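Local coordinates for isatin hydrolase (Ralstonia solanacearum, PDB 5NMP), which hydrolyses isatin, probably opening its five-membered lactam ring to give isatinate, and carries a manganese ion, at residues Ala144-Ser155 against Arg189-Thr198; Leu236-Ala246 against Pro257-Glu265. All coordinates share one frame; numbering follows the deposited sequence.

Contact 1. Residues Ala144-Ser155 against Arg189-Thr198; sequences AGAWVLFRTDWS and RNVHGFGVET
Glu197 drives its carboxylate into the turn Thr152-Ser155, where both oxygens are doubly held. Glu197 OE1 accepts from the backbone N of Thr152 (2.9 Å) and that of Asp153, both from the same face of the carboxylate plane. Ser155 OG meets Glu197 OE2 at 2.7 Å on its anti side, as does Ser155 N, the two arriving from opposite faces. The chain is extended beyond CG (chi2 -174°), which gives it the length to reach the backbone N atoms of the turn. Thr198 CG2 stands 3.4 Å from the centroid of the five-membered ring of Trp154, a CH-pi contact over the ring face; the indole NE1 is bonded to Phe164 O.

At the other end, an edge of His192 faces Trp147 in a T-shaped pair, with planes at 83° and His192 CD2 3.5 Å from Trp147 NE1. His192 NE2 bonds to Asn105 O.

Between these ends, strands 147-151 and 193-195, parallel neighbours inside the mixed sheet, are joined by bonds such as Gly195 N to Val148 O (2.9 Å). The side chain of Val196 lies about 4 Å from that of Gln228 and about 8 Å from the manganese ion.

One side chain thus ties the 152-155 turn to segment 189-198 by four bonds, which would be expected to stabilise its negative charge, while Arg151 NE donates to Asp153 OD1 in a salt bridge.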
loop_
_atom_site.group_PDB
_atom_site.type_symbol
_atom_site.label_atom_id
_atom_site.label_comp_id
_atom_site.label_asym_id
_atom_site.label_seq_id
_atom_site.Cartn_x
_atom_site.Cartn_y
_atom_site.Cartn_z
ATOM N N ALA A 144 8.891 -22.199 -4.230
ATOM C CA ALA A 144 8.786 -21.404 -5.445
ATOM C C ALA A 144 7.662 -20.385 -5.318
ATOM O O ALA A 144 6.575 -20.707 -4.840
ATOM C CB ALA A 144 8.560 -22.301 -6.651
ATOM N N GLY A 145 7.932 -19.156 -5.743
ATOM C CA GLY A 145 6.947 -18.091 -5.685
ATOM C C GLY A 145 6.963 -17.338 -4.369
ATOM O O GLY A 145 6.025 -16.607 -4.051
ATOM N N ALA A 146 8.034 -17.508 -3.602
ATOM C CA ALA A 146 8.147 -16.872 -2.296
ATOM C C ALA A 146 9.171 -15.746 -2.297
ATOM O O ALA A 146 10.153 -15.793 -3.038
ATOM C CB ALA A 146 8.510 -17.903 -1.238
ATOM N N TRP A 147 8.933 -14.732 -1.469
ATOM C CA TRP A 147 9.947 -13.716 -1.207
ATOM C C TRP A 147 11.123 -14.328 -0.461
ATOM O O TRP A 147 10.947 -15.203 0.387
ATOM C CB TRP A 147 9.387 -12.558 -0.374
ATOM C CG TRP A 147 8.501 -11.605 -1.103
ATOM C CD1 TRP A 147 7.139 -11.570 -1.073
ATOM C CD2 TRP A 147 8.911 -10.523 -1.949
ATOM N NE1 TRP A 147 6.674 -10.543 -1.856
ATOM C CE2 TRP A 147 7.743 -9.885 -2.407
ATOM C CE3 TRP A 147 10.154 -10.038 -2.369
ATOM C CZ2 TRP A 147 7.777 -8.788 -3.264
ATOM C CZ3 TRP A 147 10.186 -8.948 -3.221
ATOM C CH2 TRP A 147 9.006 -8.336 -3.659
ATOM N N VAL A 148 12.322 -13.859 -0.773
ATOM C CA VAL A 148 13.483 -14.165 0.045
ATOM C C VAL A 148 13.887 -12.901 0.794
ATOM O O VAL A 148 14.451 -11.976 0.210
ATOM C CB VAL A 148 14.660 -14.684 -0.795
ATOM C CG1 VAL A 148 15.876 -14.931 0.089
ATOM C CG2 VAL A 148 14.265 -15.954 -1.520
ATOM N N LEU A 149 13.574 -12.857 2.085
ATOM C CA LEU A 149 13.874 -11.682 2.898
ATOM C C LEU A 149 15.227 -11.827 3.594
ATOM O O LEU A 149 15.419 -12.700 4.443
ATOM C CB LEU A 149 12.759 -11.437 3.919
ATOM C CG LEU A 149 11.367 -11.241 3.306
ATOM C CD1 LEU A 149 10.340 -10.873 4.363
ATOM C CD2 LEU A 149 11.397 -10.194 2.199
ATOM N N PHE A 150 16.160 -10.961 3.211
ATOM C CA PHE A 150 17.527 -10.976 3.719
ATOM C C PHE A 150 17.640 -10.153 5.003
ATOM O O PHE A 150 17.787 -8.932 4.949
ATOM C CB PHE A 150 18.474 -10.433 2.641
ATOM C CG PHE A 150 19.935 -10.612 2.949
ATOM C CD1 PHE A 150 20.366 -11.585 3.838
ATOM C CD2 PHE A 150 20.881 -9.800 2.339
ATOM C CE1 PHE A 150 21.716 -11.743 4.112
ATOM C CE2 PHE A 150 22.231 -9.952 2.610
ATOM C CZ PHE A 150 22.650 -10.926 3.498
ATOM N N ARG A 151 17.572 -10.817 6.153
ATOM C CA ARG A 151 17.684 -10.124 7.436
ATOM C C ARG A 151 19.135 -9.844 7.815
ATOM O O ARG A 151 19.952 -10.761 7.899
ATOM C CB ARG A 151 17.024 -10.928 8.554
ATOM C CG ARG A 151 17.186 -10.262 9.903
ATOM C CD ARG A 151 16.790 -11.154 11.057
ATOM N NE ARG A 151 17.168 -10.536 12.323
ATOM C CZ ARG A 151 17.250 -11.181 13.480
ATOM N NH1 ARG A 151 16.978 -12.479 13.542
ATOM N NH2 ARG A 151 17.610 -10.527 14.577
ATOM N N THR A 152 19.442 -8.573 8.063
ATOM C CA THR A 152 20.802 -8.155 8.379
ATOM C C THR A 152 20.870 -7.235 9.596
ATOM O O THR A 152 21.957 -6.837 10.012
ATOM C CB THR A 152 21.443 -7.421 7.191
ATOM O OG1 THR A 152 20.614 -6.312 6.822
ATOM C CG2 THR A 152 21.598 -8.356 5.998
ATOM N N ASP A 153 19.707 -6.897 10.152
ATOM C CA ASP A 153 19.586 -5.922 11.244
ATOM C C ASP A 153 20.120 -4.543 10.852
ATOM O O ASP A 153 20.404 -3.708 11.711
ATOM C CB ASP A 153 20.300 -6.418 12.509
ATOM C CG ASP A 153 19.433 -7.343 13.346
ATOM O OD1 ASP A 153 18.367 -7.774 12.856
ATOM O OD2 ASP A 153 19.823 -7.644 14.496
ATOM N N TRP A 154 20.234 -4.302 9.550
ATOM C CA TRP A 154 20.734 -3.033 9.035
ATOM C C TRP A 154 19.765 -1.886 9.316
ATOM O O TRP A 154 20.164 -0.723 9.373
ATOM C CB TRP A 154 20.991 -3.139 7.531
ATOM C CG TRP A 154 21.900 -2.084 6.997
ATOM C CD1 TRP A 154 21.540 -0.865 6.498
ATOM C CD2 TRP A 154 23.326 -2.151 6.905
ATOM N NE1 TRP A 154 22.658 -0.169 6.101
ATOM C CE2 TRP A 154 23.767 -0.938 6.339
ATOM C CE3 TRP A 154 24.274 -3.122 7.244
ATOM C CZ2 TRP A 154 25.117 -0.668 6.107
ATOM C CZ3 TRP A 154 25.613 -2.853 7.012
ATOM C CH2 TRP A 154 26.021 -1.636 6.448
ATOM N N SER A 155 18.492 -2.224 9.497
ATOM C CA SER A 155 17.449 -1.235 9.751
ATOM C C SER A 155 17.675 -0.447 11.042
ATOM O O SER A 155 17.090 0.618 11.234
ATOM C CB SER A 155 16.080 -1.917 9.802
ATOM O OG SER A 155 16.065 -2.948 10.775
ATOM N N ARG A 189 15.289 -22.286 -7.624
ATOM C CA ARG A 189 14.261 -22.160 -6.595
ATOM C C ARG A 189 13.049 -21.341 -7.034
ATOM O O ARG A 189 12.006 -21.378 -6.374
ATOM C CB ARG A 189 14.865 -21.552 -5.329
ATOM C CG ARG A 189 15.813 -22.489 -4.600
ATOM C CD ARG A 189 15.100 -23.765 -4.190
ATOM N NE ARG A 189 15.968 -24.669 -3.441
ATOM C CZ ARG A 189 16.628 -25.690 -3.978
ATOM N NH1 ARG A 189 16.521 -25.945 -5.274
ATOM N NH2 ARG A 189 17.392 -26.460 -3.217
ATOM N N ASN A 190 13.194 -20.610 -8.138
ATOM C CA ASN A 190 12.080 -19.885 -8.749
ATOM C C ASN A 190 11.397 -18.937 -7.763
ATOM O O ASN A 190 10.172 -18.933 -7.623
ATOM C CB ASN A 190 11.066 -20.879 -9.327
ATOM C CG ASN A 190 10.116 -20.243 -10.321
ATOM O OD1 ASN A 190 10.345 -19.134 -10.802
ATOM N ND2 ASN A 190 9.043 -20.951 -10.642
ATOM N N VAL A 191 12.205 -18.137 -7.076
ATOM C CA VAL A 191 11.697 -17.236 -6.052
ATOM C C VAL A 191 10.898 -16.085 -6.661
ATOM O O VAL A 191 11.013 -15.785 -7.851
ATOM C CB VAL A 191 12.840 -16.661 -5.196
ATOM C CG1 VAL A 191 13.629 -17.789 -4.554
ATOM C CG2 VAL A 191 13.748 -15.784 -6.039
ATOM N N HIS A 192 10.083 -15.451 -5.825
ATOM C CA HIS A 192 9.222 -14.351 -6.237
ATOM C C HIS A 192 10.015 -13.056 -6.347
ATOM O O HIS A 192 9.803 -12.253 -7.257
ATOM C CB HIS A 192 8.076 -14.192 -5.235
ATOM C CG HIS A 192 7.059 -13.163 -5.618
ATOM N ND1 HIS A 192 6.245 -13.294 -6.721
ATOM C CD2 HIS A 192 6.706 -11.997 -5.027
ATOM C CE1 HIS A 192 5.442 -12.248 -6.800
ATOM N NE2 HIS A 192 5.701 -11.446 -5.783
ATOM N N GLY A 193 10.939 -12.863 -5.412
ATOM C CA GLY A 193 11.668 -11.617 -5.318
ATOM C C GLY A 193 12.700 -11.618 -4.210
ATOM O O GLY A 193 12.871 -12.613 -3.511
ATOM N N PHE A 194 13.382 -10.490 -4.045
ATOM C CA PHE A 194 14.421 -10.351 -3.028
ATOM C C PHE A 194 14.168 -9.101 -2.174
ATOM O O PHE A 194 13.953 -8.013 -2.707
ATOM C CB PHE A 194 15.800 -10.290 -3.698
ATOM C CG PHE A 194 16.942 -10.601 -2.775
ATOM C CD1 PHE A 194 17.897 -9.642 -2.485
ATOM C CD2 PHE A 194 17.061 -11.856 -2.200
ATOM C CE1 PHE A 194 18.953 -9.929 -1.633
ATOM C CE2 PHE A 194 18.114 -12.151 -1.347
ATOM C CZ PHE A 194 19.061 -11.185 -1.062
ATOM N N GLY A 195 14.183 -9.257 -0.854
ATOM C CA GLY A 195 13.907 -8.144 0.047
ATOM C C GLY A 195 15.026 -7.880 1.039
ATOM O O GLY A 195 15.572 -8.810 1.634
ATOM N N VAL A 196 15.368 -6.609 1.226
ATOM C CA VAL A 196 16.495 -6.240 2.081
ATOM C C VAL A 196 16.149 -5.135 3.087
ATOM O O VAL A 196 15.083 -4.527 3.016
ATOM C CB VAL A 196 17.699 -5.780 1.234
ATOM C CG1 VAL A 196 18.177 -6.908 0.335
ATOM C CG2 VAL A 196 17.330 -4.556 0.407
ATOM N N GLU A 197 17.060 -4.881 4.022
ATOM C CA GLU A 197 16.900 -3.791 4.982
ATOM C C GLU A 197 17.714 -2.570 4.564
ATOM O O GLU A 197 17.585 -1.493 5.144
ATOM C CB GLU A 197 17.326 -4.231 6.383
ATOM C CG GLU A 197 16.639 -5.484 6.890
ATOM C CD GLU A 197 16.988 -5.794 8.336
ATOM O OE1 GLU A 197 17.086 -6.989 8.680
ATOM O OE2 GLU A 197 17.160 -4.844 9.130
ATOM N N THR A 198 18.560 -2.751 3.556
ATOM C CA THR A 198 19.415 -1.677 3.069
ATOM C C THR A 198 18.723 -0.862 1.980
ATOM O O THR A 198 17.602 -1.170 1.581
ATOM C CB THR A 198 20.747 -2.225 2.515
ATOM O OG1 THR A 198 20.480 -3.298 1.604
ATOM C CG2 THR A 198 21.625 -2.739 3.640
HETATM O O HOH W 1 18.985 -6.830 4.600
#

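Contact 2. Residues Leu236-Ala246 against Pro257-Glu265; sequences LPPRGAFILAA and PLRVLALVE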
loop_
_atom_site.group_PDB
_atom_site.type_symbol
_atom_site.label_atom_id
_atom_site.label_comp_id
_atom_site.label_asym_id
_atom_site.label_seq_id
_atom_site.Cartn_x
_atom_site.Cartn_y
_atom_site.Cartn_z
ATOM N N LEU A 236 9.833 -12.109 12.435
ATOM C CA LEU A 236 9.277 -13.083 11.506
ATOM C C LEU A 236 9.921 -14.452 11.680
ATOM O O LEU A 236 11.109 -14.551 11.986
ATOM C CB LEU A 236 9.454 -12.607 10.065
ATOM C CG LEU A 236 8.776 -11.287 9.701
ATOM C CD1 LEU A 236 8.836 -11.063 8.193
ATOM C CD2 LEU A 236 7.341 -11.264 10.200
ATOM N N PRO A 237 9.134 -15.517 11.481
ATOM C CA PRO A 237 9.651 -16.886 11.493
ATOM C C PRO A 237 10.495 -17.155 10.251
ATOM O O PRO A 237 10.386 -16.401 9.284
ATOM C CB PRO A 237 8.381 -17.736 11.492
ATOM C CG PRO A 237 7.392 -16.894 10.771
ATOM C CD PRO A 237 7.690 -15.480 11.189
ATOM N N PRO A 238 11.329 -18.207 10.276
ATOM C CA PRO A 238 12.115 -18.573 9.092
ATOM C C PRO A 238 11.230 -18.817 7.875
ATOM O O PRO A 238 11.599 -18.448 6.760
ATOM C CB PRO A 238 12.820 -19.862 9.524
ATOM C CG PRO A 238 12.891 -19.768 11.002
ATOM C CD PRO A 238 11.638 -19.068 11.429
ATOM N N ARG A 239 10.069 -19.424 8.098
ATOM C CA ARG A 239 9.124 -19.686 7.019
ATOM C C ARG A 239 7.681 -19.703 7.525
ATOM O O ARG A 239 7.425 -19.966 8.700
ATOM C CB ARG A 239 9.461 -21.008 6.328
ATOM C CG ARG A 239 9.379 -22.221 7.232
ATOM C CD ARG A 239 9.867 -23.452 6.501
ATOM N NE ARG A 239 9.293 -23.538 5.163
ATOM C CZ ARG A 239 9.849 -24.196 4.152
ATOM N NH1 ARG A 239 9.255 -24.220 2.967
ATOM N NH2 ARG A 239 11.003 -24.825 4.325
ATOM N N GLY A 240 6.743 -19.411 6.632
ATOM C CA GLY A 240 5.335 -19.453 6.975
ATOM C C GLY A 240 4.660 -18.095 6.957
ATOM O O GLY A 240 3.432 -18.010 6.943
ATOM N N ALA A 241 5.458 -17.033 6.965
ATOM C CA ALA A 241 4.919 -15.680 6.935
ATOM C C ALA A 241 4.341 -15.357 5.562
ATOM O O ALA A 241 4.777 -15.903 4.549
ATOM C CB ALA A 241 5.988 -14.671 7.310
ATOM N N PHE A 242 3.358 -14.466 5.541
ATOM C CA PHE A 242 2.694 -14.078 4.303
ATOM C C PHE A 242 2.789 -12.566 4.121
ATOM O O PHE A 242 2.436 -11.804 5.021
ATOM C CB PHE A 242 1.235 -14.536 4.315
ATOM C CG PHE A 242 0.595 -14.556 2.960
ATOM C CD1 PHE A 242 0.721 -15.664 2.141
ATOM C CD2 PHE A 242 -0.128 -13.467 2.502
ATOM C CE1 PHE A 242 0.141 -15.687 0.893
ATOM C CE2 PHE A 242 -0.713 -13.482 1.251
ATOM C CZ PHE A 242 -0.578 -14.594 0.446
ATOM N N ILE A 243 3.267 -12.128 2.962
ATOM C CA ILE A 243 3.559 -10.712 2.770
ATOM C C ILE A 243 2.507 -9.967 1.955
ATOM O O ILE A 243 2.115 -10.400 0.871
ATOM C CB ILE A 243 4.921 -10.518 2.088
ATOM C CG1 ILE A 243 6.018 -11.230 2.882
ATOM C CG2 ILE A 243 5.239 -9.036 1.939
ATOM C CD1 ILE A 243 6.117 -10.792 4.322
ATOM N N LEU A 244 2.052 -8.840 2.493
ATOM C CA LEU A 244 1.210 -7.916 1.747
ATOM C C LEU A 244 2.067 -6.750 1.266
ATOM O O LEU A 244 2.481 -5.906 2.060
ATOM C CB LEU A 244 0.047 -7.409 2.606
ATOM C CG LEU A 244 -0.766 -8.456 3.374
ATOM C CD1 LEU A 244 -1.872 -7.793 4.178
ATOM C CD2 LEU A 244 -1.340 -9.510 2.438
ATOM N N ALA A 245 2.351 -6.713 -0.032
ATOM C CA ALA A 245 3.194 -5.660 -0.589
ATOM C C ALA A 245 2.621 -5.122 -1.892
ATOM O O ALA A 245 3.022 -5.542 -2.977
ATOM C CB ALA A 245 4.611 -6.173 -0.805
ATOM N N ALA A 246 1.687 -4.186 -1.777
ATOM C CA ALA A 246 1.055 -3.584 -2.944
ATOM C C ALA A 246 1.529 -2.145 -3.147
ATOM O O ALA A 246 1.321 -1.286 -2.286
ATOM C CB ALA A 246 -0.457 -3.633 -2.808
ATOM N N PRO A 257 7.132 3.775 -3.035
ATOM C CA PRO A 257 7.073 3.464 -1.607
ATOM C C PRO A 257 5.760 2.755 -1.307
ATOM O O PRO A 257 4.782 2.963 -2.024
ATOM C CB PRO A 257 7.149 4.838 -0.935
ATOM C CG PRO A 257 6.770 5.812 -1.996
ATOM C CD PRO A 257 7.223 5.222 -3.290
ATOM N N LEU A 258 5.742 1.914 -0.282
ATOM C CA LEU A 258 4.543 1.157 0.037
ATOM C C LEU A 258 4.536 0.715 1.489
ATOM O O LEU A 258 5.553 0.766 2.175
ATOM C CB LEU A 258 4.412 -0.064 -0.879
ATOM C CG LEU A 258 5.242 -1.317 -0.572
ATOM C CD1 LEU A 258 4.833 -2.463 -1.488
ATOM C CD2 LEU A 258 6.732 -1.049 -0.693
ATOM N N ARG A 259 3.371 0.283 1.952
ATOM C CA ARG A 259 3.226 -0.245 3.298
ATOM C C ARG A 259 3.353 -1.762 3.266
ATOM O O ARG A 259 2.408 -2.462 2.904
ATOM C CB ARG A 259 1.878 0.168 3.892
ATOM C CG ARG A 259 1.789 0.033 5.401
ATOM C CD ARG A 259 2.796 0.936 6.082
ATOM N NE ARG A 259 2.689 0.882 7.533
ATOM C CZ ARG A 259 2.018 1.766 8.264
ATOM N NH1 ARG A 259 1.390 2.775 7.674
ATOM N NH2 ARG A 259 1.978 1.644 9.585
ATOM N N VAL A 260 4.525 -2.268 3.633
ATOM C CA VAL A 260 4.760 -3.708 3.640
ATOM C C VAL A 260 4.305 -4.334 4.953
ATOM O O VAL A 260 4.747 -3.931 6.029
ATOM C CB VAL A 260 6.247 -4.043 3.417
ATOM C CG1 VAL A 260 6.447 -5.550 3.382
ATOM C CG2 VAL A 260 6.749 -3.405 2.133
ATOM N N LEU A 261 3.421 -5.322 4.857
ATOM C CA LEU A 261 2.901 -6.007 6.034
ATOM C C LEU A 261 3.161 -7.506 5.963
ATOM O O LEU A 261 3.202 -8.089 4.882
ATOM C CB LEU A 261 1.400 -5.755 6.190
ATOM C CG LEU A 261 0.932 -4.307 6.336
ATOM C CD1 LEU A 261 -0.579 -4.261 6.486
ATOM C CD2 LEU A 261 1.617 -3.633 7.516
ATOM N N ALA A 262 3.325 -8.123 7.127
ATOM C CA ALA A 262 3.510 -9.566 7.206
ATOM C C ALA A 262 2.435 -10.204 8.081
ATOM O O ALA A 262 2.166 -9.735 9.187
ATOM C CB ALA A 262 4.888 -9.890 7.743
ATOM N N LEU A 263 1.813 -11.265 7.577
ATOM C CA LEU A 263 0.885 -12.050 8.378
ATOM C C LEU A 263 1.630 -13.236 8.981
ATOM O O LEU A 263 2.368 -13.934 8.286
ATOM C CB LEU A 263 -0.303 -12.531 7.543
ATOM C CG LEU A 263 -1.193 -11.485 6.861
ATOM C CD1 LEU A 263 -2.418 -12.154 6.259
ATOM C CD2 LEU A 263 -1.606 -10.386 7.825
ATOM N N VAL A 264 1.448 -13.451 10.279
ATOM C CA VAL A 264 2.145 -14.525 10.971
ATOM C C VAL A 264 1.159 -15.396 11.741
ATOM O O VAL A 264 0.313 -14.892 12.478
ATOM C CB VAL A 264 3.215 -13.971 11.935
ATOM C CG1 VAL A 264 3.879 -15.099 12.699
ATOM C CG2 VAL A 264 4.250 -13.169 11.168
ATOM N N GLU A 265 1.268 -16.707 11.557
ATOM C CA GLU A 265 0.363 -17.652 12.196
ATOM C C GLU A 265 1.134 -18.688 13.002
ATOM O O GLU A 265 1.401 -18.492 14.187
ATOM C CB GLU A 265 -0.513 -18.341 11.148
ATOM C CG GLU A 265 -1.529 -19.314 11.722
ATOM C CD GLU A 265 -2.381 -19.962 10.649
ATOM O OE1 GLU A 265 -2.116 -19.721 9.451
ATOM O OE2 GLU A 265 -3.317 -20.711 11.003
HETATM O O HOH W 2 0.943 -3.233 0.645
#
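Phe242 and Leu263 face each other as a hydrogen-bonded antiparallel pair, their CB atoms 4.1 Å apart on one face of the sheet. Two backbone bonds tie them: Leu263 N reaches Phe242 O at 2.7 Å, and Phe242 N returns to Leu263 O. Beyond CB the ring of Phe242 leads away from the partner strand. Leu244 and Leu261 repeat the arrangement on the same face, again with paired backbone bonds (Leu244 N to Leu261 O 2.8 Å) and with meeting CB atoms; Leu244 CD1 also comes within 4.5 Å of Leu263 CD2.

The opposite face belongs to Ile243 and Ala262, a non-hydrogen-bonded pair. Ile243 sets CG1 anti to its carbonyl carbon and then bends at CG1 (chi2 -57°), a course that lays Ile243 CD1 3.7 Å from Ala262 CB, while its CG2 branch crosses Val260 CG1. Leu236 CD2 touches the same methyl of Ala262 and reaches Val264 CG2 at 3.8 Å; Pro237 CD touches Val264 CG1.

Past the ladder, Leu258 turns CG between its backbone N and carbonyl carbon (chi1 80°), and Leu258 CD1 lies 3.8 Å from Ala245 CB. A water bridges Ala246 N and Arg259 O where direct pairing has ended.

The strand axes run antiparallel at 147°. Strand 239-244 is bordered on its far side by 107-114, whose Val107 packs on Phe242 and Leu244, and 261-264 by 24-27. Arg259 pairs with Asp27 and also bonds to Pro247 O and Val98 O of the second subunit; Leu18 of that subunit packs on Phe242.

Contact 1 closes before contact 2 opens along the chain, yet their centres are only 11 Å apart and both belong to one mixed sheet. Strand 107-114 lies between them, with 147-151 and 193-195 on one side and 239-244 and 261-264 on the other. Side chains bridge over it: Trp147 CD1 is 4.0 Å from Ile243 CB, and Leu149 CD1 packs on Leu236 CD1. Strand 193-195 adjoins 225-228, which bears Gln228, a residue that can bind manganese though it is not a ligand of this chain's ion here. Contact 2 brings Leu258 about 5 Å from His80, side chain to side chain, and also reaches the second subunit. The same sheet thus has strands beside the manganese site and strands that meet the second subunit.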